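Local coordinates for protein 2',5'-phosphodiesterase 12 (Homo sapiens, PDB 4Z2B) that belongs to the endonuclease/exonuclease/phosphatase family, pairing an N-terminal E-set-like domain with a DNase I-like domain that holds magnesium and a bound ligand in this model, at residues A[195-200]-A[224-229]; A[279-284]-A[299-304]; A[397-402]-A[442-447]. All coordinates share one frame; numbering follows the deposited sequence. Where two conformers were deposited one is given.

Contact 1 of 3, residues A[195-200]-A[224-229]. With 4LC (3-(6-{[(2S,3S)-3-(hydroxymethyl)-2-phenylmorpholin-4-yl]carbonyl}-1-methyl-1H-benzimidazol-2-yl)-1H-indole-6-carbonitrile), chain F.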
loop_
_atom_site.group_PDB
_atom_site.type_symbol
_atom_site.label_atom_id
_atom_site.label_comp_id
_atom_site.label_asym_id
_atom_site.label_seq_id
_atom_site.Cartn_x
_atom_site.Cartn_y
_atom_site.Cartn_z
ATOM N N LEU A 195 -2.404 1.203 -2.240
ATOM C CA LEU A 195 -2.703 0.362 -1.080
ATOM C C LEU A 195 -4.094 0.581 -0.527
ATOM O O LEU A 195 -4.600 1.699 -0.546
ATOM C CB LEU A 195 -1.669 0.668 0.028
ATOM C CG LEU A 195 -0.184 0.519 -0.331
ATOM C CD1 LEU A 195 0.703 0.949 0.842
ATOM C CD2 LEU A 195 0.170 -0.927 -0.733
ATOM N N GLN A 196 -4.710 -0.480 0.012
ATOM C CA GLN A 196 -6.025 -0.338 0.651
ATOM C C GLN A 196 -5.853 -0.803 2.094
ATOM O O GLN A 196 -4.891 -1.524 2.366
ATOM C CB GLN A 196 -7.090 -1.176 -0.083
ATOM C CG GLN A 196 -7.203 -0.893 -1.592
ATOM C CD GLN A 196 -6.219 -1.679 -2.426
ATOM O OE1 GLN A 196 -5.867 -2.831 -2.115
ATOM N NE2 GLN A 196 -5.708 -1.043 -3.480
ATOM N N GLU A 197 -6.794 -0.439 2.997
ATOM C CA GLU A 197 -6.822 -0.805 4.432
ATOM C C GLU A 197 -5.579 -0.298 5.138
ATOM O O GLU A 197 -4.927 -1.015 5.919
ATOM C CB GLU A 197 -7.019 -2.320 4.639
ATOM C CG GLU A 197 -8.416 -2.790 4.256
ATOM C CD GLU A 197 -8.803 -4.156 4.786
ATOM O OE1 GLU A 197 -8.252 -4.587 5.823
ATOM O OE2 GLU A 197 -9.652 -4.809 4.143
ATOM N N VAL A 198 -5.247 0.957 4.839
ATOM C CA VAL A 198 -4.106 1.631 5.422
ATOM C C VAL A 198 -4.604 2.373 6.671
ATOM O O VAL A 198 -5.389 3.314 6.544
ATOM C CB VAL A 198 -3.389 2.576 4.401
ATOM C CG1 VAL A 198 -2.222 3.310 5.052
ATOM C CG2 VAL A 198 -2.912 1.799 3.163
ATOM N N ASP A 199 -4.170 1.941 7.877
ATOM C CA ASP A 199 -4.504 2.683 9.105
ATOM C C ASP A 199 -3.762 4.023 9.078
ATOM O O ASP A 199 -2.675 4.087 8.511
ATOM C CB ASP A 199 -4.114 1.908 10.379
ATOM C CG ASP A 199 -4.652 0.501 10.462
ATOM O OD1 ASP A 199 -3.974 -0.420 9.971
ATOM O OD2 ASP A 199 -5.723 0.318 11.034
ATOM N N ARG A 200 -4.338 5.105 9.673
ATOM C CA ARG A 200 -3.660 6.411 9.699
ATOM C C ARG A 200 -2.231 6.300 10.224
ATOM O O ARG A 200 -1.310 6.836 9.601
ATOM C CB ARG A 200 -4.418 7.419 10.594
ATOM C CG ARG A 200 -5.711 7.970 10.010
ATOM C CD ARG A 200 -6.239 9.165 10.826
ATOM N NE ARG A 200 -7.447 9.728 10.216
ATOM C CZ ARG A 200 -7.456 10.553 9.169
ATOM N NH1 ARG A 200 -6.314 10.954 8.618
ATOM N NH2 ARG A 200 -8.605 10.990 8.673
ATOM N N GLN A 224 -13.273 5.455 6.693
ATOM C CA GLN A 224 -13.912 5.637 7.990
ATOM C C GLN A 224 -12.884 5.331 9.118
ATOM O O GLN A 224 -12.438 6.263 9.807
ATOM C CB GLN A 224 -15.170 4.758 8.064
ATOM C CG GLN A 224 -16.131 5.019 9.219
ATOM C CD GLN A 224 -17.293 4.033 9.191
ATOM O OE1 GLN A 224 -17.546 3.334 8.193
ATOM N NE2 GLN A 224 -18.023 3.946 10.297
ATOM N N HIS A 225 -12.436 4.061 9.229
ATOM C CA HIS A 225 -11.514 3.570 10.277
ATOM C C HIS A 225 -10.066 3.358 9.797
ATOM O O HIS A 225 -9.184 2.993 10.582
ATOM C CB HIS A 225 -12.037 2.213 10.806
ATOM C CG HIS A 225 -13.507 2.197 11.070
ATOM N ND1 HIS A 225 -14.072 2.976 12.079
ATOM C CD2 HIS A 225 -14.485 1.480 10.469
ATOM C CE1 HIS A 225 -15.375 2.734 12.029
ATOM N NE2 HIS A 225 -15.671 1.826 11.093
ATOM N N GLU A 226 -9.848 3.519 8.484
ATOM C CA GLU A 226 -8.617 3.272 7.739
ATOM C C GLU A 226 -8.879 3.815 6.349
ATOM O O GLU A 226 -10.024 4.184 6.070
ATOM C CB GLU A 226 -8.317 1.743 7.720
ATOM C CG GLU A 226 -9.537 0.843 7.465
ATOM C CD GLU A 226 -10.130 0.809 6.065
ATOM O OE1 GLU A 226 -9.402 1.091 5.092
ATOM O OE2 GLU A 226 -11.328 0.480 5.937
ATOM N N GLY A 227 -7.889 3.805 5.467
ATOM C CA GLY A 227 -8.124 4.309 4.121
ATOM C C GLY A 227 -7.190 3.831 3.024
ATOM O O GLY A 227 -6.570 2.756 3.100
ATOM N N LEU A 228 -7.101 4.651 1.985
ATOM C CA LEU A 228 -6.321 4.350 0.803
ATOM C C LEU A 228 -5.042 5.130 0.768
ATOM O O LEU A 228 -5.036 6.300 1.171
ATOM C CB LEU A 228 -7.142 4.732 -0.450
ATOM C CG LEU A 228 -8.559 4.128 -0.588
ATOM C CD1 LEU A 228 -9.227 4.700 -1.795
ATOM C CD2 LEU A 228 -8.498 2.598 -0.705
ATOM N N ALA A 229 -3.965 4.521 0.250
ATOM C CA ALA A 229 -2.722 5.292 0.034
ATOM C C ALA A 229 -2.202 5.074 -1.382
ATOM O O ALA A 229 -2.347 3.987 -1.927
ATOM C CB ALA A 229 -1.648 4.925 1.053
HETATM C C13 4LC F . -14.161 -9.453 5.396
HETATM C C17 4LC F . -13.274 -8.440 6.054
HETATM C C20 4LC F . -15.125 -6.819 5.852
HETATM C C01 4LC F . -14.265 -10.334 0.946
HETATM N N05 4LC F . -15.039 -10.905 2.056
HETATM C C06 4LC F . -16.058 -11.821 2.032
HETATM N N07 4LC F . -16.456 -12.183 3.238
HETATM C C08 4LC F . -15.749 -11.350 4.106
HETATM C C09 4LC F . -15.823 -11.220 5.495
HETATM C C11 4LC F . -15.004 -10.297 6.128
HETATM C C14 4LC F . -14.090 -9.577 4.006
HETATM C C16 4LC F . -14.883 -10.535 3.388
HETATM O O18 4LC F . -12.137 -8.742 6.362
HETATM N N19 4LC F . -13.767 -7.193 6.275
HETATM C C23 4LC F . -15.845 -6.137 6.991
HETATM O O26 4LC F . -15.106 -4.981 7.439
HETATM C C27 4LC F . -13.782 -5.307 7.887
HETATM C C29 4LC F . -12.983 -6.058 6.812
HETATM C C31 4LC F . -12.499 -5.129 5.697
HETATM O O34 4LC F . -11.954 -5.861 4.606
HETATM C C36 4LC F . -13.843 -5.958 9.265
HETATM C C37 4LC F . -14.505 -5.314 10.304
HETATM C C39 4LC F . -14.531 -5.863 11.580
HETATM C C41 4LC F . -13.906 -7.068 11.833
HETATM C C43 4LC F . -13.224 -7.713 10.817
HETATM C C45 4LC F . -13.202 -7.169 9.535
HETATM C C47 4LC F . -16.459 -12.588 0.847
HETATM C C48 4LC F . -16.647 -13.948 0.777
HETATM N N50 4LC F . -17.033 -14.305 -0.488
HETATM C C52 4LC F . -16.983 -13.200 -1.305
HETATM C C53 4LC F . -17.221 -13.077 -2.671
HETATM C C55 4LC F . -17.166 -11.807 -3.245
HETATM C C56 4LC F . -16.883 -10.684 -2.464
HETATM C C58 4LC F . -16.661 -10.818 -1.094
HETATM C C60 4LC F . -16.700 -12.077 -0.492
HETATM C C61 4LC F . -17.329 -11.666 -4.667
HETATM N N62 4LC F . -17.433 -11.535 -5.789
HETATM O O HOH W 1 -9.377 0.631 2.430
HETATM O O HOH W 2 -6.859 4.632 10.828
#
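The carboxylates of E197 and E226 are turned 50° apart and the two chains pass at a slant, with E226 OE1 coming to 3.3 Å from E197 CA. The ring of H225, further out, has Q224 CG on one face. In E226, CG lies between the backbone N and the carbonyl carbon (chi1 43°) and the chain bends again at chi2 (72°), which together bring the carboxylate over E197 CA. A water fills the corner between the glutamates, accepting from E197 N and donating to E226 OE1. E226 OE2 turns the other way, to a salt bridge with K223 and a hydrogen bond with Y153. Behind these groups the backbones pair antiparallel. L195 N gives a straight 2.8 Å bond to A229 O and A229 N returns one to L195 O; V198 and G227 exchange a second reciprocal pair. Between the two pairs the register slips by one, since E197 and V198 both face G227: a G1 beta bulge, with E197 in the left-handed region. The bulge sits on a strand of the six-stranded sheet of the DNase I-like fold. L195, V198 and A229 share one face, with V198 CG2 at 4.0 Å from A229 CB, under helix 200-213. Q196 and L228 face the opposite way, Q196 CG against L228 CD2 at 3.8 Å, toward strand 295-302. E197 itself runs out to the pocket, where OE2 accepts from 4LC O34 at 2.6 Å; its side chain lies about 3 Å from a magnesium ion, while A150 N holds OE1 and N147 ND2 also reaches OE2.

Contact 2 of 3, residues A[279-284]-A[299-304]. With EDO (1,2-ethanediol), chain C.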
loop_
_atom_site.group_PDB
_atom_site.type_symbol
_atom_site.label_atom_id
_atom_site.label_comp_id
_atom_site.label_asym_id
_atom_site.label_seq_id
_atom_site.Cartn_x
_atom_site.Cartn_y
_atom_site.Cartn_z
ATOM N N SER A 279 -17.379 3.665 0.975
ATOM C CA SER A 279 -16.218 3.517 0.075
ATOM C C SER A 279 -15.870 4.816 -0.642
ATOM O O SER A 279 -16.749 5.624 -0.991
ATOM C CB SER A 279 -16.413 2.408 -0.950
ATOM O OG SER A 279 -16.212 1.143 -0.335
ATOM N N VAL A 280 -14.564 5.004 -0.829
ATOM C CA VAL A 280 -13.975 6.185 -1.448
ATOM C C VAL A 280 -13.142 5.775 -2.645
ATOM O O VAL A 280 -12.816 4.601 -2.846
ATOM C CB VAL A 280 -13.157 7.017 -0.441
ATOM C CG1 VAL A 280 -14.060 7.567 0.657
ATOM C CG2 VAL A 280 -12.014 6.192 0.170
ATOM N N LEU A 281 -12.851 6.762 -3.461
ATOM C CA LEU A 281 -12.029 6.638 -4.645
ATOM C C LEU A 281 -10.922 7.651 -4.563
ATOM O O LEU A 281 -11.176 8.855 -4.489
ATOM C CB LEU A 281 -12.867 6.839 -5.919
ATOM C CG LEU A 281 -12.118 6.790 -7.276
ATOM C CD1 LEU A 281 -11.589 5.361 -7.590
ATOM C CD2 LEU A 281 -13.035 7.267 -8.420
ATOM N N GLN A 282 -9.691 7.160 -4.602
ATOM C CA GLN A 282 -8.511 8.005 -4.615
ATOM C C GLN A 282 -8.054 8.181 -6.073
ATOM O O GLN A 282 -7.875 7.184 -6.805
ATOM C CB GLN A 282 -7.422 7.359 -3.750
ATOM C CG GLN A 282 -6.166 8.191 -3.603
ATOM C CD GLN A 282 -5.245 7.503 -2.629
ATOM O OE1 GLN A 282 -4.910 6.342 -2.803
ATOM N NE2 GLN A 282 -4.820 8.209 -1.598
ATOM N N VAL A 283 -7.924 9.440 -6.515
ATOM C CA VAL A 283 -7.496 9.733 -7.895
ATOM C C VAL A 283 -6.309 10.707 -7.860
ATOM O O VAL A 283 -6.421 11.801 -7.302
ATOM C CB VAL A 283 -8.657 10.286 -8.770
ATOM C CG1 VAL A 283 -8.190 10.521 -10.205
ATOM C CG2 VAL A 283 -9.865 9.345 -8.750
ATOM N N SER A 284 -5.193 10.307 -8.461
ATOM C CA SER A 284 -3.983 11.140 -8.495
ATOM C C SER A 284 -3.498 11.242 -9.912
ATOM O O SER A 284 -3.329 10.218 -10.578
ATOM C CB SER A 284 -2.893 10.554 -7.588
ATOM O OG SER A 284 -3.389 10.325 -6.273
ATOM N N ALA A 299 -5.908 5.699 -10.317
ATOM C CA ALA A 299 -7.056 5.591 -9.404
ATOM C C ALA A 299 -6.888 4.403 -8.502
ATOM O O ALA A 299 -6.271 3.396 -8.876
ATOM C CB ALA A 299 -8.355 5.481 -10.184
ATOM N N ASN A 300 -7.457 4.503 -7.307
ATOM C CA ASN A 300 -7.308 3.453 -6.297
ATOM C C ASN A 300 -8.580 3.354 -5.519
ATOM O O ASN A 300 -9.162 4.392 -5.199
ATOM C CB ASN A 300 -6.126 3.803 -5.371
ATOM C CG ASN A 300 -5.846 2.798 -4.280
ATOM O OD1 ASN A 300 -6.138 1.616 -4.416
ATOM N ND2 ASN A 300 -5.176 3.248 -3.219
ATOM N N THR A 301 -9.088 2.124 -5.293
ATOM C CA THR A 301 -10.338 2.005 -4.519
ATOM C C THR A 301 -10.356 0.715 -3.698
ATOM O O THR A 301 -9.504 -0.165 -3.860
ATOM C CB THR A 301 -11.586 2.126 -5.448
ATOM O OG1 THR A 301 -12.726 2.467 -4.664
ATOM C CG2 THR A 301 -11.880 0.840 -6.239
ATOM N N HIS A 302 -11.384 0.605 -2.851
ATOM C CA HIS A 302 -11.717 -0.543 -2.023
ATOM C C HIS A 302 -13.226 -0.600 -1.983
ATOM O O HIS A 302 -13.867 0.223 -1.311
ATOM C CB HIS A 302 -11.077 -0.421 -0.628
ATOM C CG HIS A 302 -11.269 -1.634 0.245
ATOM N ND1 HIS A 302 -10.969 -1.592 1.597
ATOM C CD2 HIS A 302 -11.723 -2.880 -0.059
ATOM C CE1 HIS A 302 -11.236 -2.803 2.067
ATOM N NE2 HIS A 302 -11.747 -3.590 1.123
ATOM N N LEU A 303 -13.806 -1.507 -2.756
ATOM C CA LEU A 303 -15.274 -1.562 -2.871
ATOM C C LEU A 303 -15.908 -2.360 -1.730
ATOM O O LEU A 303 -15.206 -3.064 -0.996
ATOM C CB LEU A 303 -15.695 -2.131 -4.236
ATOM C CG LEU A 303 -15.180 -1.346 -5.486
ATOM C CD1 LEU A 303 -15.864 -1.864 -6.755
ATOM C CD2 LEU A 303 -15.434 0.154 -5.349
ATOM N N TYR A 304 -17.230 -2.196 -1.565
ATOM C CA TYR A 304 -18.042 -2.859 -0.529
ATOM C C TYR A 304 -17.689 -4.351 -0.406
ATOM O O TYR A 304 -17.634 -5.054 -1.421
ATOM C CB TYR A 304 -19.523 -2.693 -0.857
ATOM C CG TYR A 304 -20.440 -3.227 0.220
ATOM C CD1 TYR A 304 -20.283 -2.841 1.548
ATOM C CD2 TYR A 304 -21.519 -4.048 -0.100
ATOM C CE1 TYR A 304 -21.132 -3.319 2.547
ATOM C CE2 TYR A 304 -22.396 -4.502 0.889
ATOM C CZ TYR A 304 -22.176 -4.159 2.215
ATOM O OH TYR A 304 -23.012 -4.620 3.210
HETATM C C1 EDO C . -14.623 -1.816 1.750
HETATM O O1 EDO C . -14.941 -0.520 2.166
HETATM C C2 EDO C . -15.337 -2.803 2.673
HETATM O O2 EDO C . -16.709 -2.542 2.578
HETATM O O HOH W 3 -12.922 2.786 -0.426
#
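Q282 and N300 lie side by side and point the same way, and N300 ND2 gives its hydrogen to Q282 OE1 at 3.1 Å. The amide planes are 30° apart, and the acceptor stays close to the plane of the N300 amide. Q282 gets there fully stretched, CG anti to the backbone N (chi1 -176°) and the next bond extended too. Beneath them the backbones form a hydrogen-bonded antiparallel pair, Q282 N to N300 O and N300 N to Q282 O. On the other face L281 CD1 packs on A299 CB at 4.1 Å, with V283 CG2 a little further off. Toward the end of the pairing, hydroxyls replace amides: T301 OG1 donates to V280 O at 2.8 Å, and S279 OG donates to H302 O at 2.7 Å, within the carbonyl plane. A water accepting from V280 N also donates to H302 O. H302 N, by contrast, is buried with no partner in the model, although H302 O beside it takes both S279 OG and the water. Beyond this end a 1,2-ethanediol, probably from the crystallisation liquor, donates through O1 to S279 OG and sets C1 over the centre of one face of the H302 ring.

The hairpin of strands 280-288 and 295-302 belongs to the seven-stranded sheet of the fold. F247 and F339 cover the L281 and T301 face. On the amide face, Q282 OE1 also accepts from T230 OG1, while N300 OD1 takes a hydrogen from Q196 NE2 and ND2 gives one to L195 O. N300 therefore uses both N-H groups and its oxygen, which leaves little doubt which end of its amide is oxygen.

Contact 3 of 3, residues A[397-402]-A[442-447]. With 4LC (3-(6-{[(2S,3S)-3-(hydroxymethyl)-2-phenylmorpholin-4-yl]carbonyl}-1-methyl-1H-benzimidazol-2-yl)-1H-indole-6-carbonitrile), chain F.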
loop_
_atom_site.group_PDB
_atom_site.type_symbol
_atom_site.label_atom_id
_atom_site.label_comp_id
_atom_site.label_asym_id
_atom_site.label_seq_id
_atom_site.Cartn_x
_atom_site.Cartn_y
_atom_site.Cartn_z
ATOM N N ASN A 397 -6.902 -13.366 -2.596
ATOM C CA ASN A 397 -7.351 -13.307 -1.212
ATOM C C ASN A 397 -7.553 -14.732 -0.814
ATOM O O ASN A 397 -8.242 -15.469 -1.528
ATOM C CB ASN A 397 -8.641 -12.454 -1.098
ATOM C CG ASN A 397 -9.323 -12.489 0.251
ATOM O OD1 ASN A 397 -10.512 -12.753 0.346
ATOM N ND2 ASN A 397 -8.601 -12.246 1.325
ATOM N N TYR A 398 -6.882 -15.161 0.250
ATOM C CA TYR A 398 -6.959 -16.566 0.599
ATOM C C TYR A 398 -7.057 -16.734 2.087
ATOM O O TYR A 398 -6.061 -16.702 2.796
ATOM C CB TYR A 398 -5.744 -17.335 0.027
ATOM C CG TYR A 398 -5.943 -18.831 0.087
ATOM C CD1 TYR A 398 -5.617 -19.552 1.236
ATOM C CD2 TYR A 398 -6.529 -19.518 -0.974
ATOM C CE1 TYR A 398 -5.850 -20.925 1.316
ATOM C CE2 TYR A 398 -6.760 -20.892 -0.906
ATOM C CZ TYR A 398 -6.419 -21.588 0.242
ATOM O OH TYR A 398 -6.653 -22.935 0.327
ATOM N N VAL A 399 -8.277 -16.923 2.578
ATOM C CA VAL A 399 -8.444 -17.089 4.016
ATOM C C VAL A 399 -9.100 -18.457 4.293
ATOM O O VAL A 399 -9.485 -19.167 3.352
ATOM C CB VAL A 399 -9.200 -15.913 4.673
ATOM C CG1 VAL A 399 -8.547 -14.565 4.356
ATOM C CG2 VAL A 399 -10.649 -15.910 4.272
ATOM N N GLY A 400 -9.166 -18.842 5.565
ATOM C CA GLY A 400 -9.748 -20.132 5.931
ATOM C C GLY A 400 -11.153 -20.321 5.401
ATOM O O GLY A 400 -11.467 -21.378 4.848
ATOM N N GLY A 401 -11.969 -19.276 5.509
ATOM C CA GLY A 401 -13.371 -19.324 5.120
ATOM C C GLY A 401 -13.774 -19.015 3.692
ATOM O O GLY A 401 -14.914 -19.307 3.324
ATOM N N PHE A 402 -12.864 -18.417 2.888
ATOM C CA PHE A 402 -13.103 -18.034 1.490
ATOM C C PHE A 402 -11.783 -17.764 0.776
ATOM O O PHE A 402 -10.789 -17.423 1.411
ATOM C CB PHE A 402 -14.011 -16.770 1.397
ATOM C CG PHE A 402 -13.982 -16.025 0.070
ATOM C CD1 PHE A 402 -14.733 -16.471 -1.018
ATOM C CD2 PHE A 402 -13.177 -14.900 -0.100
ATOM C CE1 PHE A 402 -14.682 -15.799 -2.250
ATOM C CE2 PHE A 402 -13.116 -14.242 -1.337
ATOM C CZ PHE A 402 -13.885 -14.684 -2.395
ATOM N N PRO A 442 2.013 -11.074 5.320
ATOM C CA PRO A 442 1.418 -10.121 6.284
ATOM C C PRO A 442 0.027 -9.574 5.983
ATOM O O PRO A 442 -0.320 -8.532 6.519
ATOM C CB PRO A 442 2.420 -8.965 6.253
ATOM C CG PRO A 442 2.864 -8.936 4.784
ATOM C CD PRO A 442 2.989 -10.402 4.420
ATOM N N SER A 443 -0.738 -10.225 5.108
ATOM C CA SER A 443 -2.095 -9.778 4.760
ATOM C C SER A 443 -2.946 -10.989 4.427
ATOM O O SER A 443 -2.405 -12.070 4.237
ATOM C CB SER A 443 -2.046 -8.825 3.556
ATOM O OG SER A 443 -3.357 -8.422 3.186
ATOM N N ASP A 444 -4.276 -10.812 4.337
ATOM C CA ASP A 444 -5.153 -11.877 3.840
ATOM C C ASP A 444 -5.193 -11.805 2.314
ATOM O O ASP A 444 -5.688 -12.726 1.657
ATOM C CB ASP A 444 -6.549 -11.817 4.463
ATOM C CG ASP A 444 -7.274 -10.493 4.314
ATOM O OD1 ASP A 444 -6.600 -9.459 4.199
ATOM O OD2 ASP A 444 -8.505 -10.489 4.389
ATOM N N HIS A 445 -4.623 -10.726 1.737
ATOM C CA HIS A 445 -4.534 -10.571 0.287
ATOM C C HIS A 445 -3.101 -10.775 -0.188
ATOM O O HIS A 445 -2.173 -10.745 0.618
ATOM C CB HIS A 445 -5.025 -9.164 -0.148
ATOM C CG HIS A 445 -6.508 -8.964 0.004
ATOM N ND1 HIS A 445 -7.334 -8.814 -1.098
ATOM C CD2 HIS A 445 -7.254 -8.846 1.125
ATOM C CE1 HIS A 445 -8.562 -8.683 -0.614
ATOM N NE2 HIS A 445 -8.558 -8.658 0.717
ATOM N N ILE A 446 -2.935 -11.000 -1.491
ATOM C CA ILE A 446 -1.632 -11.167 -2.143
ATOM C C ILE A 446 -1.404 -9.939 -3.047
ATOM O O ILE A 446 -2.260 -9.622 -3.882
ATOM C CB ILE A 446 -1.562 -12.509 -2.932
ATOM C CG1 ILE A 446 -1.872 -13.725 -2.024
ATOM C CG2 ILE A 446 -0.187 -12.640 -3.625
ATOM C CD1 ILE A 446 -2.194 -15.056 -2.865
ATOM N N ALA A 447 -0.269 -9.250 -2.862
ATOM C CA ALA A 447 0.078 -8.079 -3.645
ATOM C C ALA A 447 0.166 -8.416 -5.117
ATOM O O ALA A 447 0.722 -9.461 -5.461
ATOM C CB ALA A 447 1.417 -7.506 -3.183
HETATM C C13 4LC F . -14.161 -9.453 5.396
HETATM C C17 4LC F . -13.274 -8.440 6.054
HETATM C C20 4LC F . -15.125 -6.819 5.852
HETATM C C01 4LC F . -14.265 -10.334 0.946
HETATM N N05 4LC F . -15.039 -10.905 2.056
HETATM C C06 4LC F . -16.058 -11.821 2.032
HETATM N N07 4LC F . -16.456 -12.183 3.238
HETATM C C08 4LC F . -15.749 -11.350 4.106
HETATM C C09 4LC F . -15.823 -11.220 5.495
HETATM C C11 4LC F . -15.004 -10.297 6.128
HETATM C C14 4LC F . -14.090 -9.577 4.006
HETATM C C16 4LC F . -14.883 -10.535 3.388
HETATM O O18 4LC F . -12.137 -8.742 6.362
HETATM N N19 4LC F . -13.767 -7.193 6.275
HETATM C C23 4LC F . -15.845 -6.137 6.991
HETATM O O26 4LC F . -15.106 -4.981 7.439
HETATM C C27 4LC F . -13.782 -5.307 7.887
HETATM C C29 4LC F . -12.983 -6.058 6.812
HETATM C C31 4LC F . -12.499 -5.129 5.697
HETATM O O34 4LC F . -11.954 -5.861 4.606
HETATM C C36 4LC F . -13.843 -5.958 9.265
HETATM C C37 4LC F . -14.505 -5.314 10.304
HETATM C C39 4LC F . -14.531 -5.863 11.580
HETATM C C41 4LC F . -13.906 -7.068 11.833
HETATM C C43 4LC F . -13.224 -7.713 10.817
HETATM C C45 4LC F . -13.202 -7.169 9.535
HETATM C C47 4LC F . -16.459 -12.588 0.847
HETATM C C48 4LC F . -16.647 -13.948 0.777
HETATM N N50 4LC F . -17.033 -14.305 -0.488
HETATM C C52 4LC F . -16.983 -13.200 -1.305
HETATM C C53 4LC F . -17.221 -13.077 -2.671
HETATM C C55 4LC F . -17.166 -11.807 -3.245
HETATM C C56 4LC F . -16.883 -10.684 -2.464
HETATM C C58 4LC F . -16.661 -10.818 -1.094
HETATM C C60 4LC F . -16.700 -12.077 -0.492
HETATM C C61 4LC F . -17.329 -11.666 -4.667
HETATM N N62 4LC F . -17.433 -11.535 -5.789
#
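N397 lies over one face of the H445 ring, amide and ring only 21° apart, with ND2 near the rim and 3.5 Å above the plane. CG anti to the backbone N (chi1 171°) carries the amide there, and N397 CB makes a CH-pi contact, 4.0 Å from the ring centroid. A single N397–H445 backbone bridge ties the short strand 397-398 to the loop leading into strand 448-454 of the DNase I-like domain. Packing is tight here and around D444: V399 CG1 presses to 3.4 Å from D444 CB. An ST turn, H445 N to S443 OG, shapes 442-447, and D407 holds H445 ND1.

The far side is looser. G400 and G401 form an exposed turn back to F402; in the conformer modelled here, one of two, its ring has the indole nitrogen N50 of 4LC over one face, offset toward the rim. The D444 side chain lies about 3 Å from a magnesium ion.

D444 O takes two donors. Y398 N arrives almost along the C=O axis at 3.1 Å, whereas N397 ND2 comes from above the carbonyl plane at 3.0 Å. The second misses the lone pairs; the stack on H445 is likely to share in fixing how the N397 amide is rotated.

Overall arrangement
From the N terminus, contact 1 comes first, closing a loop that holds helix 200-213 and strand 216-222 and pairing two strands of the six-stranded sheet. Contact 2 opens after it closes, and closes the short hairpin connection between strands 280-288 and 295-302 of the seven-stranded sheet. Contact 3 follows and closes a longer loop, bringing 397-402, on that second sheet, to the segment leading into strand 448-454 of the first. The three run in series, with no nesting or crossing. Contacts 1 and 2 touch where the two sheets face each other, their centres about 10 Å apart. Contact 3, its centre about 17 Å from that of contact 1, does not touch it, but both reach 4LC.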